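Local coordinates for 3-polyprenyl-4-hydroxybenzoate decarboxylase and related decarboxylases (PDB 6H6X), which is a prenylated-flavin-dependent decarboxylase of the UbiD family that probably removes carbon dioxide from aromatic acids and, run in reverse, carboxylates 2-furoic acid, at residues 5-18 with 57-70. The protein carries 8 engineered substitutions. Numbering follows the deposited sequence.
Sequences LREWLAFLEGKGKL and VTGLAGDRELFAAA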
loop_
_atom_site.group_PDB
_atom_site.type_symbol
_atom_site.label_atom_id
_atom_site.label_comp_id
_atom_site.label_asym_id
_atom_site.label_seq_id
_atom_site.Cartn_x
_atom_site.Cartn_y
_atom_site.Cartn_z
ATOM N N LEU B 5 -0.058 27.940 -17.444
ATOM C CA LEU B 5 -0.833 27.399 -16.359
ATOM C C LEU B 5 -2.335 27.389 -16.686
ATOM O O LEU B 5 -3.015 26.382 -16.463
ATOM C CB LEU B 5 -0.547 28.126 -15.054
ATOM C CG LEU B 5 -1.438 27.668 -13.880
ATOM C CD1 LEU B 5 -1.217 26.189 -13.610
ATOM C CD2 LEU B 5 -1.204 28.468 -12.627
ATOM N N ARG B 6 -2.856 28.497 -17.226
ATOM C CA ARG B 6 -4.314 28.572 -17.552
ATOM C C ARG B 6 -4.801 27.516 -18.502
ATOM O O ARG B 6 -5.872 26.946 -18.286
ATOM C CB ARG B 6 -4.733 29.947 -18.058
ATOM C CG ARG B 6 -5.057 30.878 -16.903
ATOM C CD ARG B 6 -4.917 32.287 -17.323
ATOM N NE ARG B 6 -4.577 33.138 -16.185
ATOM C CZ ARG B 6 -5.327 34.104 -15.681
ATOM N NH1 ARG B 6 -4.837 34.820 -14.672
ATOM N NH2 ARG B 6 -6.527 34.383 -16.192
ATOM N N GLU B 7 -4.036 27.213 -19.533
ATOM C CA GLU B 7 -4.413 26.095 -20.386
ATOM C C GLU B 7 -4.356 24.754 -19.635
ATOM O O GLU B 7 -5.284 23.943 -19.751
ATOM C CB GLU B 7 -3.616 26.112 -21.690
ATOM C CG GLU B 7 -4.222 27.180 -22.623
ATOM C CD GLU B 7 -3.274 27.771 -23.646
ATOM O OE1 GLU B 7 -2.600 26.958 -24.331
ATOM O OE2 GLU B 7 -3.231 29.032 -23.776
ATOM N N TRP B 8 -3.331 24.567 -18.794
ATOM C CA TRP B 8 -3.261 23.357 -18.014
ATOM C C TRP B 8 -4.465 23.249 -17.115
ATOM O O TRP B 8 -5.037 22.187 -17.019
ATOM C CB TRP B 8 -1.964 23.259 -17.168
ATOM C CG TRP B 8 -1.923 21.990 -16.412
ATOM C CD1 TRP B 8 -2.203 21.815 -15.093
ATOM C CD2 TRP B 8 -1.681 20.709 -16.944
ATOM N NE1 TRP B 8 -2.101 20.509 -14.765
ATOM C CE2 TRP B 8 -1.795 19.797 -15.886
ATOM C CE3 TRP B 8 -1.365 20.236 -18.234
ATOM C CZ2 TRP B 8 -1.616 18.423 -16.052
ATOM C CZ3 TRP B 8 -1.170 18.885 -18.414
ATOM C CH2 TRP B 8 -1.304 17.981 -17.329
ATOM N N LEU B 9 -4.859 24.335 -16.457
ATOM C CA LEU B 9 -6.098 24.269 -15.642
ATOM C C LEU B 9 -7.360 23.937 -16.452
ATOM O O LEU B 9 -8.252 23.260 -15.937
ATOM C CB LEU B 9 -6.324 25.535 -14.829
ATOM C CG LEU B 9 -5.238 25.899 -13.852
ATOM C CD1 LEU B 9 -5.596 27.184 -13.148
ATOM C CD2 LEU B 9 -5.000 24.788 -12.830
ATOM N N ALA B 10 -7.418 24.384 -17.704
ATOM C CA ALA B 10 -8.529 24.053 -18.607
ATOM C C ALA B 10 -8.543 22.563 -18.899
ATOM O O ALA B 10 -9.581 21.920 -18.752
ATOM C CB ALA B 10 -8.444 24.861 -19.912
ATOM N N PHE B 11 -7.396 22.018 -19.292
ATOM C CA PHE B 11 -7.216 20.560 -19.447
ATOM C C PHE B 11 -7.659 19.763 -18.212
ATOM O O PHE B 11 -8.354 18.756 -18.345
ATOM C CB PHE B 11 -5.756 20.270 -19.767
ATOM C CG PHE B 11 -5.430 18.805 -19.947
ATOM C CD1 PHE B 11 -5.608 18.179 -21.181
ATOM C CD2 PHE B 11 -4.877 18.072 -18.898
ATOM C CE1 PHE B 11 -5.285 16.839 -21.361
ATOM C CE2 PHE B 11 -4.552 16.738 -19.065
ATOM C CZ PHE B 11 -4.763 16.115 -20.297
ATOM N N LEU B 12 -7.293 20.209 -17.007
ATOM C CA LEU B 12 -7.715 19.484 -15.793
ATOM C C LEU B 12 -9.240 19.572 -15.570
ATOM O O LEU B 12 -9.864 18.585 -15.165
ATOM C CB LEU B 12 -6.997 20.001 -14.530
ATOM C CG LEU B 12 -5.491 19.895 -14.345
ATOM C CD1 LEU B 12 -5.099 20.630 -13.073
ATOM C CD2 LEU B 12 -5.071 18.457 -14.241
ATOM N N GLU B 13 -9.823 20.750 -15.799
ATOM C CA GLU B 13 -11.274 20.968 -15.574
ATOM C C GLU B 13 -12.135 20.034 -16.442
ATOM O O GLU B 13 -13.018 19.353 -15.932
ATOM C CB GLU B 13 -11.665 22.434 -15.814
ATOM C CG GLU B 13 -12.957 22.870 -15.109
ATOM C CD GLU B 13 -12.876 24.278 -14.519
ATOM O OE1 GLU B 13 -12.378 25.186 -15.218
ATOM O OE2 GLU B 13 -13.307 24.491 -13.357
ATOM N N GLY B 14 -11.820 19.970 -17.732
ATOM C CA GLY B 14 -12.520 19.104 -18.681
ATOM C C GLY B 14 -12.296 17.617 -18.479
ATOM O O GLY B 14 -12.989 16.785 -19.087
ATOM N N LYS B 15 -11.319 17.273 -17.649
ATOM C CA LYS B 15 -11.098 15.900 -17.233
ATOM C C LYS B 15 -11.699 15.617 -15.836
ATOM O O LYS B 15 -11.485 14.538 -15.291
ATOM C CB LYS B 15 -9.592 15.615 -17.249
ATOM C CG LYS B 15 -9.214 14.181 -17.574
ATOM C CD LYS B 15 -8.579 14.025 -18.956
ATOM C CE LYS B 15 -8.087 12.596 -19.148
ATOM N NZ LYS B 15 -6.937 12.482 -20.090
ATOM N N GLY B 16 -12.450 16.565 -15.270
ATOM C CA GLY B 16 -12.933 16.494 -13.862
ATOM C C GLY B 16 -11.887 16.312 -12.755
ATOM O O GLY B 16 -12.140 15.608 -11.783
ATOM N N LYS B 17 -10.709 16.925 -12.905
ATOM C CA LYS B 17 -9.603 16.820 -11.928
ATOM C C LYS B 17 -9.191 18.182 -11.373
ATOM O O LYS B 17 -8.118 18.344 -10.805
ATOM C CB LYS B 17 -8.418 16.101 -12.576
ATOM C CG LYS B 17 -8.798 14.745 -13.157
ATOM C CD LYS B 17 -7.854 13.644 -12.718
ATOM C CE LYS B 17 -8.474 12.276 -12.920
ATOM N NZ LYS B 17 -7.491 11.198 -12.633
ATOM N N LEU B 18 -10.065 19.164 -11.538
ATOM C CA LEU B 18 -9.946 20.440 -10.887
ATOM C C LEU B 18 -11.283 20.691 -10.225
ATOM O O LEU B 18 -12.300 20.699 -10.901
ATOM C CB LEU B 18 -9.680 21.548 -11.907
ATOM C CG LEU B 18 -9.548 22.981 -11.347
ATOM C CD1 LEU B 18 -8.239 23.171 -10.593
ATOM C CD2 LEU B 18 -9.647 24.015 -12.449
ATOM N N VAL B 57 -3.975 28.039 -6.400
ATOM C CA VAL B 57 -4.184 26.707 -6.951
ATOM C C VAL B 57 -3.093 25.778 -6.354
ATOM O O VAL B 57 -1.962 26.192 -6.076
ATOM C CB VAL B 57 -4.254 26.733 -8.485
ATOM C CG1 VAL B 57 -2.899 27.020 -9.123
ATOM C CG2 VAL B 57 -4.793 25.463 -9.045
ATOM N N THR B 58 -3.469 24.541 -6.083
ATOM C CA THR B 58 -2.515 23.542 -5.607
ATOM C C THR B 58 -2.819 22.188 -6.251
ATOM O O THR B 58 -3.936 21.953 -6.669
ATOM C CB THR B 58 -2.438 23.470 -4.080
ATOM O OG1 THR B 58 -1.303 22.662 -3.679
ATOM C CG2 THR B 58 -3.713 22.930 -3.495
ATOM N N GLY B 59 -1.779 21.359 -6.406
ATOM C CA GLY B 59 -1.935 19.986 -6.873
ATOM C C GLY B 59 -2.210 19.919 -8.374
ATOM O O GLY B 59 -3.122 19.223 -8.791
ATOM N N LEU B 60 -1.395 20.602 -9.173
ATOM C CA LEU B 60 -1.544 20.635 -10.656
ATOM C C LEU B 60 -1.399 19.311 -11.321
ATOM O O LEU B 60 -2.047 19.044 -12.349
ATOM C CB LEU B 60 -0.536 21.592 -11.315
ATOM C CG LEU B 60 -0.634 23.050 -10.859
ATOM C CD1 LEU B 60 0.370 23.876 -11.608
ATOM C CD2 LEU B 60 -2.035 23.578 -11.075
ATOM N N ALA B 61 -0.558 18.470 -10.744
ATOM C CA ALA B 61 -0.407 17.097 -11.205
ATOM C C ALA B 61 0.063 16.265 -10.019
ATOM O O ALA B 61 1.043 16.617 -9.377
ATOM C CB ALA B 61 0.631 17.047 -12.328
ATOM N N GLY B 62 -0.633 15.179 -9.741
ATOM C CA GLY B 62 -0.401 14.362 -8.576
ATOM C C GLY B 62 -0.335 12.875 -8.835
ATOM O O GLY B 62 -0.478 12.096 -7.911
ATOM N N ASP B 63 -0.111 12.500 -10.092
ATOM C CA ASP B 63 0.029 11.128 -10.497
ATOM C C ASP B 63 0.767 11.109 -11.810
ATOM O O ASP B 63 0.876 12.140 -12.490
ATOM C CB ASP B 63 -1.321 10.417 -10.561
ATOM C CG ASP B 63 -2.241 10.929 -11.694
ATOM O OD1 ASP B 63 -1.784 11.054 -12.869
ATOM O OD2 ASP B 63 -3.445 11.160 -11.402
ATOM N N ARG B 64 1.285 9.959 -12.164
ATOM C CA ARG B 64 2.101 9.826 -13.361
ATOM C C ARG B 64 1.339 10.009 -14.687
ATOM O O ARG B 64 1.956 10.408 -15.676
ATOM C CB ARG B 64 2.851 8.507 -13.283
ATOM C CG ARG B 64 4.030 8.649 -12.387
ATOM C CD ARG B 64 4.156 7.350 -11.636
ATOM N NE ARG B 64 3.668 7.382 -10.254
ATOM C CZ ARG B 64 4.502 7.462 -9.237
ATOM N NH1 ARG B 64 5.778 7.579 -9.537
ATOM N NH2 ARG B 64 4.086 7.441 -7.968
ATOM N N GLU B 65 0.034 9.746 -14.697
ATOM C CA GLU B 65 -0.807 9.967 -15.889
ATOM C C GLU B 65 -0.844 11.465 -16.260
ATOM O O GLU B 65 -0.547 11.808 -17.397
ATOM C CB GLU B 65 -2.217 9.382 -15.681
ATOM N N LEU B 66 -1.065 12.344 -15.274
ATOM C CA LEU B 66 -1.032 13.783 -15.509
ATOM C C LEU B 66 0.309 14.304 -15.891
ATOM O O LEU B 66 0.388 15.101 -16.806
ATOM C CB LEU B 66 -1.602 14.554 -14.338
ATOM C CG LEU B 66 -3.093 14.259 -14.184
ATOM C CD1 LEU B 66 -3.617 14.910 -12.934
ATOM C CD2 LEU B 66 -3.864 14.731 -15.400
ATOM N N PHE B 67 1.399 13.849 -15.283
ATOM C CA PHE B 67 2.689 14.337 -15.755
ATOM C C PHE B 67 2.987 13.861 -17.155
ATOM O O PHE B 67 3.652 14.555 -17.914
ATOM C CB PHE B 67 3.840 13.956 -14.800
ATOM C CG PHE B 67 3.933 14.849 -13.589
ATOM C CD1 PHE B 67 4.545 16.082 -13.681
ATOM C CD2 PHE B 67 3.431 14.453 -12.388
ATOM C CE1 PHE B 67 4.633 16.918 -12.576
ATOM C CE2 PHE B 67 3.534 15.277 -11.260
ATOM C CZ PHE B 67 4.136 16.508 -11.354
ATOM N N ALA B 68 2.536 12.664 -17.505
ATOM C CA ALA B 68 2.690 12.182 -18.911
ATOM C C ALA B 68 1.895 13.068 -19.868
ATOM O O ALA B 68 2.437 13.562 -20.841
ATOM C CB ALA B 68 2.255 10.762 -19.076
ATOM N N ALA B 69 0.639 13.303 -19.566
ATOM C CA ALA B 69 -0.160 14.305 -20.309
ATOM C C ALA B 69 0.549 15.677 -20.439
ATOM O O ALA B 69 0.630 16.240 -21.539
ATOM C CB ALA B 69 -1.504 14.474 -19.662
ATOM N N ALA B 70 1.137 16.177 -19.346
ATOM C CA ALA B 70 1.866 17.447 -19.400
ATOM C C ALA B 70 3.003 17.430 -20.375
ATOM O O ALA B 70 3.426 18.457 -20.842
ATOM C CB ALA B 70 2.384 17.854 -18.024
#
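W8 is the large knob of this contact: its indole, with CG anti to the backbone N (chi1 -179°), leaves helix 5-14 and fills the hollow between the loop at L60 and helix 64-70. The pyrrole edge meets the loop, where NE1 donates to L60 O at 2.8 Å; the oxygen lies close to the indole plane, while NE1 stands above the carbonyl plane. The benzene end reaches the helix, CZ3 lying 3.7 Å from A70 CB. Small side chains at A69 and A70 suit this spot, since they let the indole come close to the helix backbone. A phenylalanine in place of W8 would probably leave L60 O without this donor and open a gap beside A70. F11, one turn on, lays CD2 over the rim of one indole face and brings CZ to 3.7 Å from A69 CB. In this N-terminal domain of the UbiD fold, helix 5-14 packs on the end of strand 56-58, part of a small mixed sheet, and on the turn that follows it. L60 is the bump: its methyls enter the hollow between L5 and L9, with CD1 a tight 3.4 Å from L5 CD1 and CD2 3.7 Å from L9 CD2. V57, branched and compact as suits a strand, slides past L9 in the opposite direction, its CG2 3.9 Å from L9 CD2. Farther along, L12 sets both methyls near L60 O and its CD2 against L66. D63 N-caps helix 64-70, OD1 accepting from L66 N at 2.8 Å; K17 NZ comes 4.2 Å from D63 OD2, beyond a salt bridge.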